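Local coordinates for protein NADH:ubiquinone oxidoreductase, Na translocating, F subunit (Porphyromonas gingivalis, PDB 2R6H) that binds FAD as the flavoprotein F subunit of a Na-translocating oxidoreductase, with a ferredoxin-reductase-like flavin domain next to a Rossmann-type nucleotide-binding domain, at residues 107-111 against 123-127; 49-55 against 78-84; 23-27 against 132-136; 55-61 against 74-78. All blocks are in the same frame, centred on the assembly; numbering follows the deposited sequence. Where two conformers were deposited one is given.

Interaction 1 (107-111 against 123-127). With FAD (flavin-adenine dinucleotide), chain H.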
# COMPACT_ATOMS: atom_id res chain seq x y z
N ILE A 107 8.75 -3.80 -3.71
CA ILE A 107 9.71 -4.44 -4.61
C ILE A 107 9.38 -5.93 -4.77
O ILE A 107 9.40 -6.71 -3.81
CB ILE A 107 11.14 -4.28 -4.09
CG1 ILE A 107 12.11 -4.87 -5.09
CG2 ILE A 107 11.30 -4.96 -2.76
CD1 ILE A 107 12.32 -4.03 -6.28
N ALA A 108 9.08 -6.34 -6.00
CA ALA A 108 8.61 -7.70 -6.23
C ALA A 108 9.79 -8.65 -6.34
O ALA A 108 10.18 -9.03 -7.45
CB ALA A 108 7.78 -7.76 -7.46
N THR A 109 10.35 -9.04 -5.20
CA THR A 109 11.40 -10.06 -5.16
C THR A 109 10.82 -11.37 -5.64
O THR A 109 9.63 -11.61 -5.49
CB THR A 109 11.88 -10.29 -3.73
OG1 THR A 109 10.82 -10.86 -2.96
CG2 THR A 109 12.30 -8.99 -3.08
N PRO A 110 11.65 -12.24 -6.20
CA PRO A 110 11.19 -13.55 -6.65
C PRO A 110 10.78 -14.43 -5.47
O PRO A 110 10.91 -14.01 -4.32
CB PRO A 110 12.43 -14.15 -7.33
CG PRO A 110 13.34 -13.00 -7.59
CD PRO A 110 13.08 -12.03 -6.49
N PRO A 111 10.29 -15.65 -5.75
CA PRO A 111 9.95 -16.61 -4.69
C PRO A 111 11.20 -17.18 -4.01
O PRO A 111 12.21 -17.40 -4.68
CB PRO A 111 9.22 -17.74 -5.46
CG PRO A 111 8.98 -17.22 -6.84
CD PRO A 111 10.02 -16.17 -7.10
N ILE A 123 14.48 -17.34 -11.93
CA ILE A 123 13.23 -16.59 -11.94
C ILE A 123 13.50 -15.10 -11.75
O ILE A 123 14.16 -14.70 -10.79
CB ILE A 123 12.28 -17.07 -10.85
CG1 ILE A 123 11.64 -18.38 -11.28
CG2 ILE A 123 11.21 -16.04 -10.60
CD1 ILE A 123 10.58 -18.84 -10.32
N LYS A 124 13.00 -14.30 -12.70
CA LYS A 124 13.22 -12.86 -12.70
C LYS A 124 12.42 -12.16 -11.61
O LYS A 124 11.30 -12.55 -11.31
CB LYS A 124 12.82 -12.26 -14.05
CG LYS A 124 13.94 -12.09 -15.06
CD LYS A 124 13.69 -10.84 -15.93
CE LYS A 124 13.67 -11.16 -17.43
NZ LYS A 124 14.97 -11.68 -18.00
N PRO A 125 13.02 -11.12 -11.01
CA PRO A 125 12.27 -10.22 -10.13
C PRO A 125 11.32 -9.38 -10.96
O PRO A 125 11.34 -9.48 -12.19
CB PRO A 125 13.36 -9.34 -9.51
CG PRO A 125 14.64 -10.08 -9.71
CD PRO A 125 14.46 -10.84 -10.99
N GLY A 126 10.51 -8.56 -10.30
CA GLY A 126 9.52 -7.74 -10.96
C GLY A 126 10.12 -6.63 -11.81
O GLY A 126 10.78 -5.75 -11.29
N ILE A 127 9.88 -6.68 -13.12
CA ILE A 127 10.55 -5.76 -14.03
C ILE A 127 10.17 -4.30 -13.76
O ILE A 127 10.93 -3.39 -14.06
CB ILE A 127 10.34 -6.10 -15.54
CG1 ILE A 127 8.99 -5.61 -16.02
CG2 ILE A 127 10.50 -7.59 -15.82
CD1 ILE A 127 9.08 -4.27 -16.68
PA FAD H . 6.39 -8.47 -12.44
O1A FAD H . 4.97 -8.20 -12.94
O2A FAD H . 7.44 -8.57 -13.55
O5B FAD H . 6.43 -9.82 -11.54
C5B FAD H . 5.72 -9.89 -10.31
C4B FAD H . 6.27 -11.02 -9.45
O4B FAD H . 6.13 -12.25 -10.12
C3B FAD H . 7.74 -10.84 -9.14
O3B FAD H . 7.93 -11.01 -7.75
C2B FAD H . 8.45 -11.95 -9.88
O2B FAD H . 9.51 -12.47 -9.10
C1B FAD H . 7.34 -12.98 -10.07
N9A FAD H . 7.52 -13.87 -11.25
C8A FAD H . 7.81 -13.52 -12.56
N7A FAD H . 7.87 -14.65 -13.31
C5A FAD H . 7.64 -15.72 -12.51
C6A FAD H . 7.58 -17.10 -12.74
N6A FAD H . 7.88 -17.60 -13.94
N1A FAD H . 7.31 -17.97 -11.69
C2A FAD H . 7.09 -17.48 -10.42
N3A FAD H . 7.14 -16.11 -10.18
C4A FAD H . 7.41 -15.25 -11.21
N1 FAD H . 1.62 -2.33 -6.43
C2 FAD H . 2.20 -1.50 -5.51
O2 FAD H . 3.28 -1.83 -5.04
N3 FAD H . 1.57 -0.32 -5.14
C4 FAD H . 0.35 0.04 -5.69
O4 FAD H . -0.26 1.09 -5.39
C4X FAD H . -0.23 -0.81 -6.62
N5 FAD H . -1.44 -0.45 -7.17
C5X FAD H . -2.02 -1.30 -8.09
C6 FAD H . -3.25 -0.95 -8.63
C7 FAD H . -3.87 -1.77 -9.56
C7M FAD H . -5.20 -1.34 -10.13
C8 FAD H . -3.25 -2.95 -9.95
C8M FAD H . -3.90 -3.86 -10.95
C9 FAD H . -2.02 -3.31 -9.40
C9A FAD H . -1.40 -2.49 -8.47
N10 FAD H . -0.17 -2.83 -7.91
C10 FAD H . 0.40 -1.99 -6.99
C1' FAD H . 0.65 -3.98 -8.42
C2' FAD H . 1.63 -3.44 -9.45
O2' FAD H . 0.90 -2.90 -10.53
C3' FAD H . 2.57 -4.52 -9.98
O3' FAD H . 1.87 -5.72 -10.25
C4' FAD H . 3.70 -4.74 -9.00
O4' FAD H . 4.48 -3.58 -9.02
C5' FAD H . 4.57 -5.92 -9.41
O5' FAD H . 4.81 -5.82 -10.79
P FAD H . 6.32 -5.87 -11.35
O1P FAD H . 6.36 -5.39 -12.78
O2P FAD H . 7.22 -5.08 -10.44
O3P FAD H . 6.72 -7.41 -11.27

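Interaction 2 (49-55 against 78-84)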
# COMPACT_ATOMS: atom_id res chain seq x y z
N ILE A 49 7.68 1.83 -17.89
CA ILE A 49 8.94 1.20 -17.60
C ILE A 49 9.64 0.90 -18.93
O ILE A 49 9.09 0.17 -19.77
CB ILE A 49 8.73 -0.10 -16.83
CG1 ILE A 49 8.53 0.18 -15.34
CG2 ILE A 49 9.93 -0.96 -16.96
CD1 ILE A 49 7.15 0.58 -15.00
N PRO A 50 10.85 1.44 -19.13
CA PRO A 50 11.57 1.31 -20.40
C PRO A 50 12.42 0.05 -20.44
O PRO A 50 12.44 -0.70 -19.45
CB PRO A 50 12.49 2.52 -20.36
CG PRO A 50 12.95 2.48 -18.92
CD PRO A 50 11.73 2.04 -18.10
N LYS A 51 13.11 -0.18 -21.55
CA LYS A 51 14.11 -1.23 -21.59
C LYS A 51 15.21 -0.82 -20.62
O LYS A 51 15.51 0.36 -20.49
CB LYS A 51 14.68 -1.40 -23.01
CG LYS A 51 13.65 -1.89 -24.03
CD LYS A 51 14.27 -2.19 -25.42
CE LYS A 51 15.13 -3.46 -25.40
NZ LYS A 51 15.50 -3.98 -26.75
N TYR A 52 15.78 -1.78 -19.90
CA TYR A 52 16.77 -1.45 -18.90
C TYR A 52 17.44 -2.66 -18.25
O TYR A 52 17.07 -3.81 -18.48
CB TYR A 52 16.13 -0.60 -17.80
CG TYR A 52 15.39 -1.45 -16.80
CD1 TYR A 52 14.03 -1.67 -16.92
CD2 TYR A 52 16.06 -2.06 -15.75
CE1 TYR A 52 13.35 -2.45 -16.01
CE2 TYR A 52 15.39 -2.84 -14.84
CZ TYR A 52 14.04 -3.04 -14.97
OH TYR A 52 13.36 -3.83 -14.07
N ASN A 53 18.41 -2.36 -17.41
CA ASN A 53 19.23 -3.36 -16.78
C ASN A 53 19.56 -2.85 -15.39
O ASN A 53 20.01 -1.72 -15.27
CB ASN A 53 20.52 -3.44 -17.57
CG ASN A 53 21.25 -4.75 -17.38
OD1 ASN A 53 21.33 -5.27 -16.27
ND2 ASN A 53 21.80 -5.28 -18.47
N ILE A 54 19.34 -3.64 -14.34
CA ILE A 54 19.85 -3.20 -13.03
C ILE A 54 20.21 -4.19 -11.93
O ILE A 54 19.47 -5.10 -11.62
CB ILE A 54 19.00 -2.11 -12.37
CG1 ILE A 54 19.94 -1.23 -11.55
CG2 ILE A 54 17.89 -2.74 -11.54
CD1 ILE A 54 19.31 -0.51 -10.40
N ARG A 55 21.37 -3.95 -11.31
CA ARG A 55 21.80 -4.71 -10.14
C ARG A 55 21.19 -4.15 -8.85
O ARG A 55 21.23 -2.95 -8.60
CB ARG A 55 23.33 -4.67 -10.04
CG ARG A 55 24.06 -5.22 -11.26
CD ARG A 55 25.57 -5.26 -11.05
NE ARG A 55 26.27 -4.22 -11.79
CZ ARG A 55 27.53 -3.86 -11.55
NH1 ARG A 55 28.22 -4.44 -10.58
NH2 ARG A 55 28.10 -2.91 -12.28
N THR A 78 19.57 -9.38 -9.81
CA THR A 78 19.64 -8.43 -10.93
C THR A 78 18.37 -8.56 -11.77
O THR A 78 17.68 -9.56 -11.67
CB THR A 78 20.87 -8.67 -11.83
OG1 THR A 78 20.88 -10.02 -12.28
CG2 THR A 78 22.15 -8.37 -11.11
N CYS A 79 18.06 -7.55 -12.57
CA CYS A 79 16.85 -7.58 -13.40
C CYS A 79 17.02 -6.91 -14.77
O CYS A 79 17.36 -5.73 -14.85
CB CYS A 79 15.66 -6.97 -12.65
SG CYS A 79 14.07 -7.12 -13.52
N LYS A 80 16.76 -7.66 -15.83
CA LYS A 80 16.83 -7.17 -17.20
C LYS A 80 15.42 -7.07 -17.82
O LYS A 80 14.69 -8.05 -17.86
CB LYS A 80 17.70 -8.11 -18.03
CG LYS A 80 18.01 -7.64 -19.43
CD LYS A 80 19.47 -7.20 -19.56
CE LYS A 80 19.75 -6.51 -20.90
NZ LYS A 80 19.69 -7.43 -22.09
N ASN A 81 15.04 -5.89 -18.29
CA ASN A 81 13.78 -5.78 -19.02
C ASN A 81 14.06 -5.52 -20.49
O ASN A 81 14.74 -4.56 -20.82
CB ASN A 81 12.92 -4.65 -18.45
CG ASN A 81 11.64 -4.44 -19.23
OD1 ASN A 81 11.03 -5.39 -19.72
ND2 ASN A 81 11.22 -3.19 -19.35
N GLU A 82 13.53 -6.35 -21.37
CA GLU A 82 13.87 -6.22 -22.78
C GLU A 82 12.73 -5.71 -23.64
O GLU A 82 12.80 -5.76 -24.86
CB GLU A 82 14.41 -7.53 -23.34
CG GLU A 82 15.63 -8.07 -22.60
CD GLU A 82 16.11 -9.41 -23.15
OE1 GLU A 82 16.75 -9.42 -24.23
OE2 GLU A 82 15.87 -10.45 -22.48
N GLU A 83 11.67 -5.21 -23.01
CA GLU A 83 10.57 -4.64 -23.77
C GLU A 83 9.78 -3.61 -22.96
O GLU A 83 9.33 -3.89 -21.85
CB GLU A 83 9.67 -5.75 -24.31
CG GLU A 83 8.84 -5.36 -25.53
CD GLU A 83 7.59 -6.22 -25.69
OE1 GLU A 83 7.33 -7.04 -24.79
OE2 GLU A 83 6.87 -6.06 -26.71
N GLU A 84 9.62 -2.42 -23.53
CA GLU A 84 8.89 -1.34 -22.87
C GLU A 84 7.53 -1.83 -22.40
O GLU A 84 6.88 -2.61 -23.07
CB GLU A 84 8.74 -0.14 -23.80
CG GLU A 84 9.96 0.76 -23.81
CD GLU A 84 10.11 1.56 -25.11
OE1 GLU A 84 9.17 2.31 -25.45
OE2 GLU A 84 11.17 1.43 -25.77

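Interaction 3 (23-27 against 132-136)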
# COMPACT_ATOMS: atom_id res chain seq x y z
N PHE A 23 10.36 -3.38 2.34
CA PHE A 23 10.16 -3.64 0.94
C PHE A 23 9.20 -2.65 0.25
O PHE A 23 8.73 -2.89 -0.88
CB PHE A 23 9.70 -5.07 0.77
CG PHE A 23 10.69 -6.06 1.24
CD1 PHE A 23 11.98 -6.06 0.74
CD2 PHE A 23 10.34 -7.01 2.18
CE1 PHE A 23 12.91 -6.99 1.18
CE2 PHE A 23 11.26 -7.94 2.62
CZ PHE A 23 12.54 -7.93 2.12
N ILE A 24 8.90 -1.54 0.92
CA ILE A 24 8.09 -0.51 0.29
C ILE A 24 8.78 0.85 0.31
O ILE A 24 9.05 1.41 1.38
CB ILE A 24 6.72 -0.41 0.94
CG1 ILE A 24 6.17 -1.82 1.13
CG2 ILE A 24 5.80 0.41 0.07
CD1 ILE A 24 4.89 -1.88 1.89
N LYS A 25 9.11 1.34 -0.87
CA LYS A 25 9.61 2.69 -1.02
C LYS A 25 8.44 3.65 -1.18
O LYS A 25 7.43 3.33 -1.81
CB LYS A 25 10.55 2.81 -2.22
CG LYS A 25 11.98 2.60 -1.85
CD LYS A 25 12.83 2.30 -3.07
CE LYS A 25 14.28 2.13 -2.66
NZ LYS A 25 14.75 3.29 -1.86
N GLU A 26 8.58 4.83 -0.59
CA GLU A 26 7.63 5.89 -0.82
C GLU A 26 8.15 6.69 -2.00
O GLU A 26 9.09 7.47 -1.88
CB GLU A 26 7.47 6.77 0.40
CG GLU A 26 6.30 7.69 0.28
CD GLU A 26 6.35 8.82 1.27
OE1 GLU A 26 7.47 9.13 1.75
OE2 GLU A 26 5.29 9.39 1.57
N PHE A 27 7.53 6.47 -3.16
CA PHE A 27 7.99 7.01 -4.42
C PHE A 27 7.19 8.26 -4.78
O PHE A 27 6.01 8.18 -5.08
CB PHE A 27 7.85 5.94 -5.49
CG PHE A 27 8.29 6.36 -6.85
CD1 PHE A 27 9.55 6.92 -7.04
CD2 PHE A 27 7.46 6.18 -7.94
CE1 PHE A 27 9.96 7.30 -8.29
CE2 PHE A 27 7.87 6.56 -9.19
CZ PHE A 27 9.13 7.12 -9.37
N ILE A 132 11.62 1.04 -10.64
CA ILE A 132 11.26 2.13 -9.75
C ILE A 132 12.23 2.21 -8.58
O ILE A 132 12.72 3.28 -8.24
CB ILE A 132 9.83 2.00 -9.23
CG1 ILE A 132 8.85 2.24 -10.38
CG2 ILE A 132 9.59 2.99 -8.12
CD1 ILE A 132 7.47 1.66 -10.17
N PHE A 133 12.54 1.06 -7.98
CA PHE A 133 13.47 1.04 -6.87
C PHE A 133 14.84 1.59 -7.20
O PHE A 133 15.60 1.96 -6.30
CB PHE A 133 13.60 -0.37 -6.31
CG PHE A 133 12.79 -0.59 -5.07
CD1 PHE A 133 11.40 -0.53 -5.12
CD2 PHE A 133 13.40 -0.84 -3.87
CE1 PHE A 133 10.66 -0.71 -3.99
CE2 PHE A 133 12.65 -1.03 -2.73
CZ PHE A 133 11.28 -0.97 -2.79
N SER A 134 15.19 1.65 -8.47
CA SER A 134 16.50 2.16 -8.82
C SER A 134 16.46 3.67 -8.97
O SER A 134 17.50 4.30 -9.13
CB SER A 134 16.97 1.53 -10.11
OG SER A 134 16.22 2.08 -11.17
N LEU A 135 15.27 4.25 -8.91
CA LEU A 135 15.10 5.68 -9.22
C LEU A 135 15.52 6.62 -8.10
O LEU A 135 15.40 6.32 -6.91
CB LEU A 135 13.67 5.98 -9.59
CG LEU A 135 13.21 5.36 -10.89
CD1 LEU A 135 11.81 5.85 -11.18
CD2 LEU A 135 14.17 5.70 -12.01
N LYS A 136 15.99 7.80 -8.50
CA LYS A 136 16.64 8.68 -7.56
C LYS A 136 16.16 10.09 -7.80
O LYS A 136 15.70 10.41 -8.89
CB LYS A 136 18.15 8.59 -7.77
CG LYS A 136 18.94 8.17 -6.54
CD LYS A 136 20.32 7.67 -6.94
CE LYS A 136 21.41 8.17 -5.98
NZ LYS A 136 22.75 8.29 -6.65

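Interaction 4 (55-61 against 74-78)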
# COMPACT_ATOMS: atom_id res chain seq x y z
N ARG A 55 21.37 -3.95 -11.31
CA ARG A 55 21.80 -4.71 -10.14
C ARG A 55 21.19 -4.15 -8.85
O ARG A 55 21.23 -2.95 -8.60
CB ARG A 55 23.33 -4.67 -10.04
CG ARG A 55 24.06 -5.22 -11.26
CD ARG A 55 25.57 -5.26 -11.05
NE ARG A 55 26.27 -4.22 -11.79
CZ ARG A 55 27.53 -3.86 -11.55
NH1 ARG A 55 28.22 -4.44 -10.58
NH2 ARG A 55 28.10 -2.91 -12.28
N TYR A 56 20.64 -5.03 -8.01
CA TYR A 56 20.07 -4.65 -6.72
C TYR A 56 21.11 -4.04 -5.77
O TYR A 56 20.76 -3.42 -4.77
CB TYR A 56 19.41 -5.85 -6.06
CG TYR A 56 17.97 -6.08 -6.46
CD1 TYR A 56 17.06 -6.58 -5.55
CD2 TYR A 56 17.52 -5.80 -7.74
CE1 TYR A 56 15.74 -6.81 -5.91
CE2 TYR A 56 16.21 -6.01 -8.11
CZ TYR A 56 15.32 -6.51 -7.20
OH TYR A 56 14.01 -6.73 -7.54
N ALA A 57 22.39 -4.23 -6.06
CA ALA A 57 23.43 -3.71 -5.19
C ALA A 57 23.52 -2.20 -5.33
O ALA A 57 24.28 -1.54 -4.62
CB ALA A 57 24.76 -4.36 -5.51
N ASP A 58 22.72 -1.66 -6.24
CA ASP A 58 22.75 -0.24 -6.54
C ASP A 58 21.67 0.50 -5.78
O ASP A 58 21.52 1.71 -5.93
CB ASP A 58 22.50 -0.04 -8.03
CG ASP A 58 23.71 -0.41 -8.88
OD1 ASP A 58 23.50 -0.96 -10.01
OD2 ASP A 58 24.85 -0.16 -8.41
N TYR A 59 20.91 -0.22 -4.97
CA TYR A 59 19.73 0.37 -4.35
C TYR A 59 20.10 1.17 -3.11
O TYR A 59 21.08 0.87 -2.45
CB TYR A 59 18.74 -0.72 -3.98
CG TYR A 59 17.96 -1.29 -5.14
CD1 TYR A 59 17.76 -0.58 -6.30
CD2 TYR A 59 17.37 -2.55 -5.03
CE1 TYR A 59 17.01 -1.10 -7.35
CE2 TYR A 59 16.62 -3.09 -6.06
CZ TYR A 59 16.44 -2.37 -7.22
OH TYR A 59 15.70 -2.93 -8.25
N ASP A 60 19.32 2.20 -2.80
CA ASP A 60 19.56 3.00 -1.60
C ASP A 60 18.58 2.58 -0.51
O ASP A 60 17.39 2.88 -0.59
CB ASP A 60 19.40 4.49 -1.90
CG ASP A 60 20.04 5.37 -0.84
OD1 ASP A 60 20.43 4.84 0.22
OD2 ASP A 60 20.16 6.60 -1.06
N ILE A 61 19.10 1.90 0.50
CA ILE A 61 18.30 1.44 1.64
C ILE A 61 18.86 1.93 2.98
O ILE A 61 20.03 1.73 3.27
CB ILE A 61 18.25 -0.11 1.68
CG1 ILE A 61 17.90 -0.68 0.31
CG2 ILE A 61 17.25 -0.59 2.75
CD1 ILE A 61 16.44 -0.50 -0.03
N ALA A 74 19.45 -10.27 -0.97
CA ALA A 74 18.66 -9.63 -2.00
C ALA A 74 19.58 -8.75 -2.84
O ALA A 74 19.26 -8.42 -3.97
CB ALA A 74 17.56 -8.80 -1.37
N TRP A 75 20.73 -8.39 -2.27
CA TRP A 75 21.67 -7.53 -2.95
C TRP A 75 22.29 -8.24 -4.13
O TRP A 75 22.97 -7.61 -4.95
CB TRP A 75 22.80 -7.15 -2.03
CG TRP A 75 22.36 -6.52 -0.79
CD1 TRP A 75 22.42 -7.05 0.46
CD2 TRP A 75 21.81 -5.20 -0.65
NE1 TRP A 75 21.94 -6.15 1.37
CE2 TRP A 75 21.55 -5.01 0.71
CE3 TRP A 75 21.51 -4.17 -1.54
CZ2 TRP A 75 21.01 -3.83 1.21
CZ3 TRP A 75 20.98 -3.01 -1.05
CH2 TRP A 75 20.73 -2.84 0.31
N SER A 76 22.09 -9.55 -4.21
CA SER A 76 22.66 -10.32 -5.29
C SER A 76 21.74 -10.42 -6.49
O SER A 76 22.16 -10.86 -7.57
CB SER A 76 23.05 -11.70 -4.81
OG SER A 76 24.40 -11.67 -4.40
N LEU A 77 20.48 -10.01 -6.33
CA LEU A 77 19.53 -10.01 -7.45
C LEU A 77 19.93 -9.05 -8.57
O LEU A 77 20.60 -8.04 -8.32
CB LEU A 77 18.13 -9.68 -6.93
CG LEU A 77 17.53 -10.84 -6.13
CD1 LEU A 77 16.35 -10.38 -5.31
CD2 LEU A 77 17.13 -11.99 -7.06
N THR A 78 19.57 -9.38 -9.81
CA THR A 78 19.64 -8.43 -10.93
C THR A 78 18.37 -8.56 -11.77
O THR A 78 17.68 -9.56 -11.67
CB THR A 78 20.87 -8.67 -11.83
OG1 THR A 78 20.88 -10.02 -12.28
CG2 THR A 78 22.15 -8.37 -11.11
O HOH W 1 22.85 -7.05 -7.66

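Interaction 1 (107-111 against 123-127)
Two irregular loops meet here around the adenosine and pyrophosphate of FAD, at one edge of the antiparallel beta barrel that forms the flavin domain of ferredoxin-reductase-like proteins. Residues 107-111 follow strand 100-106, and the loop 123-127 leads toward helix 127-132; their end-to-end directions lie 159° apart, so the loops run nearly antiparallel. A single backbone hydrogen bond joins them, G126 N to A108 O (2.9 Å, 155° at the hydrogen). The A108 carbonyl is presented by an inverse gamma turn centred on A108, closed by T109 N to I107 O at 2.9 Å. G126 sits where a beta carbon would point at A108, falling only 2.7 Å from A108 CB, so the tight backbone approach depends on the absent side chain. Further along, the packing is proline-rich: P110 CG lies 3.8 Å from P125 CG, and P111 CD lies 3.7 Å from I123 CG2. Main-chain carbonyls of both loops face the adenosine ribose. FAD O3B can give only weak hydrogen bonds, to A108 O (3.0 Å) or T109 O (2.9 Å), whereas FAD O2B donates to K124 O at 2.8 Å. I123 CD1 comes within 3.7 Å of FAD N1A beside the adenine. At the pyrophosphate, I127 N donates to FAD O2A at 3.1 Å with an angle of 157°.

Interaction 2 (49-55 against 78-84)
N81, Y52 and K51 have the most surface covered in this contact. The backbones of N81 and Y52 form an antiparallel hydrogen-bonded pair, Y52 N to N81 O at 3.1 Å and N81 N to Y52 O at 2.9 Å. The Y52 ring also folds over its partner: N81 N lies over one ring face, and Y52 CE1 is 3.3 Å from N81 CB. The amide of N81 reaches past the strand end, where N81 ND2 donates to P50 O at 2.8 Å. Strands 52-55 and 78-81 thus make a two-stranded antiparallel sheet (axes 4.8 Å apart, 178°), extending from the barrel strands 44-49 and 85-90, which the I49-T85 backbone bonding joins. I54 and C79 repeat the pairing, with I54 N to C79 O at 2.9 Å and C79 N to I54 O at 3.0 Å. Y52, I54, C79 and N81 share one face; the Y52 hydroxyl bonds to I127 O at helix 127-132. The K51 side chain lies along the loop after N81, with K51 CE 3.3 Å from E82 O.

Interaction 3 (23-27 against 132-136)
K25 lays its aliphatic chain across the F133 ring: K25 CD stands 3.3 Å from the ring centroid and 13° off the normal, a CH-pi contact over the face. Two residues on, F27 is covered in the same way, with I132 CG2 3.9 Å from its centroid and 13° off the normal, while F27 CZ meets L135 CD1 at 3.5 Å. Strand 24-30 belongs to the antiparallel barrel, and the contact packs the segment that follows helix 127-132 against it. A type I turn, closed by L135 N to I132 O at 2.8 Å, brings I132 and L135 together beside F27. The nearest CA pairs, K25-F133 at 7.2 Å and F27-I132 at 7.9 Å, are too widely spaced for strand pairing. The K25 ammonium group is hydrogen-bonded to N19 OD1, N17 O and D60 O. With no hydrogen bond between the two segments, their cohesion rests on buried apolar and CH-pi packing, to which even the lysine contributes its methylenes.

Interaction 4 (55-61 against 74-78)
The ring of Y56 fills a hollow between A74 and L77: L77 CB rests over one face, 3.7 Å from the centroid and 18° off the normal, and Y56 CD1 lies 3.3 Å from A74 O. In return, the benzo side of the W75 indole projects toward residues 56-61. W75 CE3 comes within 3.4 Å of Y56 O at the ring edge, W75 CZ3 is 4.3 Å from Y59 CB, and W75 CH2 is 3.6 Å from I61 CG1. The two segments form the neck of an excursion carrying helix 66-71 out of the small antiparallel sheet. That sheet finishes at the non-hydrogen-bonded pair R55-T78, where R55 CG touches T78 CG2 at 3.7 Å, and the chain then turns into the 3-10 segment 56-58. Y56 N donates to L77 O (3.0 Å, 166°). A water bridges the segments beside this bond, accepting from A57 N at 3.3 Å and donating to W75 O at 2.8 Å and to L77 O at 2.5 Å. Outside the two segments, Y56 OH bonds to S130 OG, while W75 NE1 bonds to D70 OD2.

Overall arrangement
From the N terminus, 23-27 opens the widest loop, closed only at 132-136, so interaction 3 encloses the other three. Inside it, 49-55 and 78-84 close interaction 2, within which interaction 4 is nested at the base of the helix 66-71 excursion; the two share R55 and T78. Interaction 1 follows in series, its loop closing at 123-127, and no loops cross. Spatial links also join them: I54 CD1 packs 3.1 Å from S134 CB (2 with 3), P110 CD lies 3.8 Å from L77 CD1 (1 with 4), and a probable hydrogen bond runs from I107 N to F23 O (3.0 Å, 1 with 3). The four join barrel strands, the two-stranded extension and helix 127-132 within the flavin domain; only interaction 1 contacts FAD.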